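Local atomic coordinates of periplasmic binding protein/LacI transcriptional regulator (PDB entry 4YLE), a protein that probably binds a small sugar-like solute in the periplasm and delivers it to an ABC transporter for uptake. Residues Asp165-Val170 / Met195-Val200; Asp155-Lys160 / Arg270-Ala275. One frame throughout, in Å; residues are numbered along the deposited sequence.

Contact 1 of 2, residues Asp165-Val170 / Met195-Val200; sequences DQVGIV and MKVVSV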
ATOM      1  N   ASP A 165      -7.634 -15.673 -22.373  1.00 31.13           N
ATOM      2  CA  ASP A 165      -7.511 -16.289 -21.048  1.00 26.21           C
ATOM      3  C   ASP A 165      -8.281 -15.511 -19.979  1.00 32.44           C
ATOM      4  O   ASP A 165      -8.153 -14.301 -19.890  1.00 28.55           O
ATOM      5  CB  ASP A 165      -6.057 -16.375 -20.607  1.00 25.51           C
ATOM      6  CG  ASP A 165      -5.304 -17.512 -21.254  1.00 26.99           C
ATOM      7  OD1 ASP A 165      -5.910 -18.309 -21.997  1.00 28.48           O
ATOM      8  OD2 ASP A 165      -4.093 -17.602 -20.984  1.00 30.71           O
ATOM      9  N   GLN A 166      -9.055 -16.237 -19.177  1.00 28.13           N
ATOM     10  CA  GLN A 166      -9.796 -15.689 -18.048  1.00 25.54           C
ATOM     11  C   GLN A 166      -8.904 -15.447 -16.836  1.00 26.70           C
ATOM     12  O   GLN A 166      -8.150 -16.326 -16.425  1.00 21.11           O
ATOM     13  CB  GLN A 166     -10.908 -16.648 -17.638  1.00 25.32           C
ATOM     14  CG  GLN A 166     -12.035 -16.788 -18.670  1.00 25.39           C
ATOM     15  CD  GLN A 166     -13.063 -17.795 -18.253  1.00 27.40           C
ATOM     16  OE1 GLN A 166     -12.791 -18.677 -17.443  1.00 32.62           O
ATOM     17  NE2 GLN A 166     -14.266 -17.681 -18.816  1.00 39.92           N
ATOM     18  N   VAL A 167      -8.999 -14.263 -16.233  1.00 20.47           N
ATOM     19  CA  VAL A 167      -8.282 -13.981 -14.995  1.00 18.99           C
ATOM     20  C   VAL A 167      -9.191 -13.253 -14.001  1.00 18.36           C
ATOM     21  O   VAL A 167     -10.201 -12.681 -14.399  1.00 19.11           O
ATOM     22  CB  VAL A 167      -7.004 -13.144 -15.290  1.00 19.05           C
ATOM     23  CG1 VAL A 167      -6.236 -13.805 -16.446  1.00 19.88           C
ATOM     24  CG2 VAL A 167      -7.374 -11.720 -15.649  1.00 23.24           C
ATOM     25  N   GLY A 168      -8.829 -13.318 -12.721  1.00 17.24           N
ATOM     26  CA  GLY A 168      -9.507 -12.599 -11.667  1.00 17.50           C
ATOM     27  C   GLY A 168      -8.560 -11.658 -10.987  1.00 17.20           C
ATOM     28  O   GLY A 168      -7.369 -11.929 -10.900  1.00 16.50           O
ATOM     29  N   ILE A 169      -9.099 -10.523 -10.528  1.00 16.12           N
ATOM     30  CA  ILE A 169      -8.334  -9.539  -9.765  1.00 15.00           C
ATOM     31  C   ILE A 169      -8.820  -9.529  -8.315  1.00 17.42           C
ATOM     32  O   ILE A 169     -10.009  -9.319  -8.034  1.00 16.20           O
ATOM     33  CB  ILE A 169      -8.458  -8.141 -10.382  1.00 16.88           C
ATOM     34  CG1 ILE A 169      -7.910  -8.181 -11.797  1.00 16.01           C
ATOM     35  CG2 ILE A 169      -7.718  -7.086  -9.536  1.00 18.87           C
ATOM     36  CD1 ILE A 169      -8.048  -6.869 -12.577  1.00 16.85           C
ATOM     37  N   VAL A 170      -7.886  -9.776  -7.412  1.00 17.21           N
ATOM     38  CA  VAL A 170      -8.130  -9.704  -5.984  1.00 15.30           C
ATOM     39  C   VAL A 170      -7.611  -8.337  -5.507  1.00 18.50           C
ATOM     40  O   VAL A 170      -6.415  -8.087  -5.483  1.00 20.70           O
ATOM     41  CB  VAL A 170      -7.465 -10.848  -5.227  1.00 14.68           C
ATOM     42  CG1 VAL A 170      -7.932 -10.850  -3.755  1.00 19.88           C
ATOM     43  CG2 VAL A 170      -7.804 -12.168  -5.871  1.00 15.72           C
HETATM   44  N   MSE A 195      -6.368 -10.625 -22.622  1.00 33.15           N
HETATM   45  CA  MSE A 195      -6.985 -11.480 -21.597  1.00 31.18           C
HETATM   46  C   MSE A 195      -8.304 -10.885 -21.178  1.00 30.81           C
HETATM   47  O   MSE A 195      -8.570  -9.719 -21.430  1.00 39.16           O
HETATM   48  CB  MSE A 195      -6.103 -11.664 -20.349  1.00 28.86           C
HETATM   49  CG  MSE A 195      -4.829 -12.456 -20.571  1.00 39.72           C
HETATM   50 SE   MSE A 195      -3.284 -11.311 -21.012  1.00 40.84          SE
HETATM   51  CE  MSE A 195      -2.692 -12.311 -22.599  1.00 36.16           C
ATOM     52  N   LYS A 196      -9.130 -11.708 -20.552  1.00 29.80           N
ATOM     53  CA  LYS A 196     -10.443 -11.300 -20.079  1.00 32.09           C
ATOM     54  C   LYS A 196     -10.563 -11.324 -18.540  1.00 30.30           C
ATOM     55  O   LYS A 196     -10.479 -12.375 -17.904  1.00 26.09           O
ATOM     56  CB  LYS A 196     -11.499 -12.203 -20.697  1.00 44.03           C
ATOM     57  CG  LYS A 196     -12.902 -11.687 -20.540  1.00 57.29           C
ATOM     58  CD  LYS A 196     -13.882 -12.587 -21.275  1.00 56.26           C
ATOM     59  CE  LYS A 196     -15.242 -12.631 -20.588  1.00 54.95           C
ATOM     60  NZ  LYS A 196     -15.731 -14.040 -20.493  1.00 63.40           N
ATOM     61  N   VAL A 197     -10.757 -10.160 -17.926  1.00 29.88           N
ATOM     62  CA  VAL A 197     -10.962 -10.115 -16.483  1.00 26.46           C
ATOM     63  C   VAL A 197     -12.397 -10.490 -16.187  1.00 25.23           C
ATOM     64  O   VAL A 197     -13.308  -9.729 -16.505  1.00 30.04           O
ATOM     65  CB  VAL A 197     -10.651  -8.715 -15.893  1.00 24.69           C
ATOM     66  CG1 VAL A 197     -10.755  -8.727 -14.378  1.00 23.65           C
ATOM     67  CG2 VAL A 197      -9.273  -8.270 -16.294  1.00 27.17           C
ATOM     68  N   VAL A 198     -12.616 -11.646 -15.569  1.00 24.32           N
ATOM     69  CA  VAL A 198     -13.980 -12.113 -15.336  1.00 24.76           C
ATOM     70  C   VAL A 198     -14.512 -11.783 -13.940  1.00 26.37           C
ATOM     71  O   VAL A 198     -15.711 -11.885 -13.702  1.00 26.45           O
ATOM     72  CB  VAL A 198     -14.074 -13.633 -15.592  1.00 24.76           C
ATOM     73  CG1 VAL A 198     -13.742 -13.877 -17.048  1.00 28.95           C
ATOM     74  CG2 VAL A 198     -13.132 -14.411 -14.661  1.00 23.15           C
ATOM     75  N   SER A 199     -13.637 -11.362 -13.029  1.00 22.48           N
ATOM     76  CA  SER A 199     -14.068 -11.100 -11.658  1.00 21.76           C
ATOM     77  C   SER A 199     -13.117 -10.115 -10.992  1.00 21.17           C
ATOM     78  O   SER A 199     -11.918 -10.221 -11.178  1.00 20.19           O
ATOM     79  CB  SER A 199     -14.126 -12.400 -10.850  1.00 20.96           C
ATOM     80  OG  SER A 199     -14.827 -12.213  -9.640  1.00 23.43           O
ATOM     81  N   VAL A 200     -13.676  -9.145 -10.269  1.00 21.11           N
ATOM     82  CA  VAL A 200     -12.881  -8.240  -9.443  1.00 20.31           C
ATOM     83  C   VAL A 200     -13.569  -8.183  -8.096  1.00 23.96           C
ATOM     84  O   VAL A 200     -14.736  -7.797  -8.028  1.00 23.74           O
ATOM     85  CB  VAL A 200     -12.754  -6.810 -10.052  1.00 21.97           C
ATOM     86  CG1 VAL A 200     -11.914  -5.899  -9.154  1.00 21.41           C
ATOM     87  CG2 VAL A 200     -12.110  -6.860 -11.426  1.00 23.68           C
TER
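Val167 and Val197 meet on neighbouring parallel strands, strand 166-171 and strand 196-202, which helix 177-193 connects in a beta-alpha-beta crossover in one lobe of the periplasmic binding protein fold. Their CG2 methyls lie 4.0 Å apart, while Val197 CG1 reaches 3.7 Å from Ile169 CD1. With CG1 anti to the backbone N (chi1 -175°), Val197 turns that branch to Ile169, while its CG2 lies near both Val167 CG2 and the Ile169 end. Farther along the same face, Val200 CG2 packs against Ile169 CB at 4.0 Å. Thr183, Phe186 and Gln187 of the connecting helix lie over this face. The opposite face carries Gln166, whose CG sits 3.7 Å from Val198 CG1, the two side chains crossing at about a right angle.

Four near-straight backbone hydrogen bonds join the strands, each 2.8 to 2.9 Å from N to O: Lys196 N to Asp165 O, Val167 N to Lys196 O, Val198 N to Val167 O and Ile169 N to Ser199 O. The local axes diverge by 45°, a marked twist. Register shows a beta bulge: between the pairs Val167-Val197 and Ile169-Val200, Gly168 alone spans the length of Val198 and Ser199. Val198 makes the step with a helical psi of -13°, and Ser199 N, 3.9 Å from Val167 O, is buried with no partner in the model; Ser199 OG turns to Gln201. On its other edge strand 166-171 bonds to 226-229, through Gly168 with Ala226 and Leu228. At the bulge Val167 O takes the N-H of Val198 and also lies 3.4 Å from Val198 CG2.

Contact 2 of 2, residues Asp155-Lys160 / Arg270-Ala275; sequences DYLAKK and RVLATA
Leu272 packs against Tyr156, Leu157 and Lys160 in an apolar contact between the C-terminal part of helix 146-160 and the segment leading into strand 274-276, within the periplasmic binding protein fold. No hydrogen bond crosses it. The evidence is in the methyls: Leu272 CD2 lies 3.7 Å from Leu157 CD1, and Leu272 CD1 lies 3.8 Å from Tyr156 CE2. Lys160 adds its aliphatic chain, with CD 3.6 Å from Leu272 CD1; bent at chi2 (-134°), that chain crosses the leucine obliquely.

Leu272 and Ala273 both direct their CB atoms at the helix although adjacent. The helical psi of Leu272 (-37°), set between extended Val271 and Ala273, breaks the alternation an extended chain would have. Ala273 CB thereby comes within 3.9 Å of Tyr156 CD2, and the phenol ring is approached obliquely by both residues.

Two strands contribute further neighbours. Tyr252 of strand 252-254 touches Leu157, Lys160 and Leu272, while Leu313 of strand 308-314 touches Tyr156 and Ala273. The backbone of 270-275 is itself bonded to its surroundings, Leu272 with Val253 and Ala273 with Gly255. At the end of Lys160, NZ lies 3.8 Å from Leu272 CD1.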
ATOM      1  N   ASP A 155       1.924  -6.841 -16.971  1.00 20.63           N
ATOM      2  CA  ASP A 155       2.608  -7.076 -18.249  1.00 24.01           C
ATOM      3  C   ASP A 155       3.443  -8.344 -18.236  1.00 25.33           C
ATOM      4  O   ASP A 155       3.486  -9.061 -19.235  1.00 28.44           O
ATOM      5  CB  ASP A 155       3.522  -5.890 -18.622  1.00 29.60           C
ATOM      6  CG  ASP A 155       2.754  -4.686 -19.149  1.00 30.96           C
ATOM      7  OD1 ASP A 155       1.567  -4.829 -19.509  1.00 28.92           O
ATOM      8  OD2 ASP A 155       3.355  -3.590 -19.201  1.00 28.68           O
ATOM      9  N   TYR A 156       4.156  -8.595 -17.149  1.00 22.80           N
ATOM     10  CA  TYR A 156       4.950  -9.810 -17.055  1.00 28.58           C
ATOM     11  C   TYR A 156       4.050 -11.049 -17.134  1.00 28.86           C
ATOM     12  O   TYR A 156       4.332 -11.991 -17.881  1.00 27.16           O
ATOM     13  CB  TYR A 156       5.770  -9.815 -15.771  1.00 27.71           C
ATOM     14  CG  TYR A 156       6.809 -10.912 -15.744  1.00 25.64           C
ATOM     15  CD1 TYR A 156       7.962 -10.834 -16.519  1.00 27.63           C
ATOM     16  CD2 TYR A 156       6.627 -12.025 -14.968  1.00 22.21           C
ATOM     17  CE1 TYR A 156       8.913 -11.850 -16.495  1.00 28.79           C
ATOM     18  CE2 TYR A 156       7.565 -13.042 -14.941  1.00 26.29           C
ATOM     19  CZ  TYR A 156       8.702 -12.951 -15.694  1.00 28.08           C
ATOM     20  OH  TYR A 156       9.630 -13.980 -15.670  1.00 36.49           O
ATOM     21  N   LEU A 157       2.964 -11.042 -16.367  1.00 22.09           N
ATOM     22  CA  LEU A 157       1.976 -12.103 -16.451  1.00 21.55           C
ATOM     23  C   LEU A 157       1.435 -12.281 -17.852  1.00 23.89           C
ATOM     24  O   LEU A 157       1.292 -13.410 -18.327  1.00 25.69           O
ATOM     25  CB  LEU A 157       0.820 -11.814 -15.503  1.00 20.58           C
ATOM     26  CG  LEU A 157      -0.369 -12.781 -15.548  1.00 21.25           C
ATOM     27  CD1 LEU A 157       0.016 -14.228 -15.181  1.00 21.49           C
ATOM     28  CD2 LEU A 157      -1.451 -12.244 -14.599  1.00 21.53           C
ATOM     29  N   ALA A 158       1.121 -11.184 -18.526  1.00 24.15           N
ATOM     30  CA  ALA A 158       0.540 -11.277 -19.876  1.00 26.48           C
ATOM     31  C   ALA A 158       1.423 -12.072 -20.819  1.00 32.73           C
ATOM     32  O   ALA A 158       0.920 -12.785 -21.686  1.00 37.70           O
ATOM     33  CB  ALA A 158       0.300  -9.893 -20.440  1.00 29.81           C
ATOM     34  N   LYS A 159       2.740 -11.976 -20.645  1.00 28.78           N
ATOM     35  CA  LYS A 159       3.665 -12.692 -21.522  1.00 39.20           C
ATOM     36  C   LYS A 159       3.472 -14.205 -21.401  1.00 37.81           C
ATOM     37  O   LYS A 159       3.774 -14.959 -22.340  1.00 33.13           O
ATOM     38  CB  LYS A 159       5.122 -12.344 -21.199  1.00 34.34           C
ATOM     39  CG  LYS A 159       5.459 -10.875 -21.115  1.00 48.20           C
ATOM     40  CD  LYS A 159       4.858 -10.062 -22.249  1.00 58.13           C
ATOM     41  CE  LYS A 159       4.930  -8.567 -21.946  1.00 60.38           C
ATOM     42  NZ  LYS A 159       3.621  -7.888 -22.212  1.00 53.56           N
ATOM     43  N   LYS A 160       2.974 -14.635 -20.238  1.00 32.71           N
ATOM     44  CA  LYS A 160       2.855 -16.056 -19.908  1.00 29.54           C
ATOM     45  C   LYS A 160       1.485 -16.608 -20.258  1.00 40.14           C
ATOM     46  O   LYS A 160       1.297 -17.828 -20.331  1.00 38.17           O
ATOM     47  CB  LYS A 160       3.159 -16.272 -18.421  1.00 37.42           C
ATOM     48  CG  LYS A 160       4.626 -16.054 -18.081  1.00 43.93           C
ATOM     49  CD  LYS A 160       5.174 -17.150 -17.196  1.00 59.94           C
ATOM     50  CE  LYS A 160       6.690 -17.274 -17.320  1.00 64.15           C
ATOM     51  NZ  LYS A 160       7.182 -18.385 -16.458  1.00 70.37           N
ATOM     52  N   ARG A 270       5.412 -20.776  -6.983  1.00 30.55           N
ATOM     53  CA  ARG A 270       4.036 -20.623  -6.500  1.00 32.17           C
ATOM     54  C   ARG A 270       3.487 -19.230  -6.855  1.00 26.85           C
ATOM     55  O   ARG A 270       2.290 -19.078  -7.083  1.00 23.43           O
ATOM     56  CB  ARG A 270       3.961 -20.880  -4.983  1.00 27.45           C
ATOM     57  CG  ARG A 270       3.897 -22.383  -4.654  1.00 29.42           C
ATOM     58  CD  ARG A 270       3.908 -22.621  -3.164  1.00 46.68           C
ATOM     59  NE  ARG A 270       5.169 -22.183  -2.590  1.00 41.85           N
ATOM     60  CZ  ARG A 270       5.346 -21.895  -1.307  1.00 42.94           C
ATOM     61  NH1 ARG A 270       4.331 -21.986  -0.453  1.00 48.80           N
ATOM     62  NH2 ARG A 270       6.536 -21.498  -0.888  1.00 44.99           N
ATOM     63  N   VAL A 271       4.382 -18.255  -6.913  1.00 23.44           N
ATOM     64  CA  VAL A 271       4.079 -16.866  -7.314  1.00 23.82           C
ATOM     65  C   VAL A 271       4.972 -16.463  -8.493  1.00 24.40           C
ATOM     66  O   VAL A 271       6.186 -16.677  -8.461  1.00 26.66           O
ATOM     67  CB  VAL A 271       4.294 -15.909  -6.149  1.00 22.10           C
ATOM     68  CG1 VAL A 271       4.113 -14.453  -6.581  1.00 21.31           C
ATOM     69  CG2 VAL A 271       3.329 -16.227  -5.058  1.00 23.46           C
ATOM     70  N   LEU A 272       4.376 -15.871  -9.523  1.00 21.27           N
ATOM     71  CA  LEU A 272       5.095 -15.525 -10.735  1.00 23.63           C
ATOM     72  C   LEU A 272       5.824 -14.171 -10.700  1.00 21.46           C
ATOM     73  O   LEU A 272       6.907 -14.020 -11.272  1.00 23.96           O
ATOM     74  CB  LEU A 272       4.120 -15.539 -11.918  1.00 25.91           C
ATOM     75  CG  LEU A 272       4.703 -15.075 -13.255  1.00 24.60           C
ATOM     76  CD1 LEU A 272       5.634 -16.157 -13.800  1.00 27.02           C
ATOM     77  CD2 LEU A 272       3.596 -14.735 -14.257  1.00 27.77           C
ATOM     78  N   ALA A 273       5.223 -13.189 -10.060  1.00 24.62           N
ATOM     79  CA  ALA A 273       5.823 -11.862  -9.982  1.00 19.70           C
ATOM     80  C   ALA A 273       5.212 -11.071  -8.859  1.00 18.68           C
ATOM     81  O   ALA A 273       4.091 -11.327  -8.439  1.00 17.71           O
ATOM     82  CB  ALA A 273       5.638 -11.121 -11.288  1.00 22.06           C
ATOM     83  N   THR A 274       5.976 -10.096  -8.388  1.00 18.84           N
ATOM     84  CA  THR A 274       5.496  -9.107  -7.437  1.00 20.15           C
ATOM     85  C   THR A 274       6.176  -7.791  -7.809  1.00 19.59           C
ATOM     86  O   THR A 274       6.723  -7.680  -8.894  1.00 17.91           O
ATOM     87  CB  THR A 274       5.804  -9.520  -5.999  1.00 16.01           C
ATOM     88  OG1 THR A 274       5.201  -8.592  -5.088  1.00 19.76           O
ATOM     89  CG2 THR A 274       7.303  -9.597  -5.725  1.00 18.26           C
ATOM     90  N   ALA A 275       6.122  -6.791  -6.933  1.00 18.55           N
ATOM     91  CA  ALA A 275       6.760  -5.504  -7.236  1.00 19.36           C
ATOM     92  C   ALA A 275       7.279  -4.945  -5.952  1.00 17.76           C
ATOM     93  O   ALA A 275       6.644  -5.100  -4.900  1.00 18.40           O
ATOM     94  CB  ALA A 275       5.796  -4.529  -7.886  1.00 16.05           C
TER

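In the fold
Along the chain contact 1 is nested within the loop that contact 2 closes: helix 146-160 leads into strand 166-171, the crossover to 196-202 follows, and only much later does 270-275 return to the helix. Their centres are 14 Å apart, on the same side of the chain's centre. Contact 1 lies at the 196-202 edge of the four-stranded parallel sheet, whereas contact 2 lies toward its other end, where 270-275 bonds beside strand 252-254. Direct touch is slight: Met195 CE packs 3.8 Å from Ala158 O. Contact 1 is local to one beta-alpha-beta unit, while contact 2 joins segments 110 residues apart; both lie in the same lobe. The unknown ligand lies about 13 Å from the Ile169 side chain.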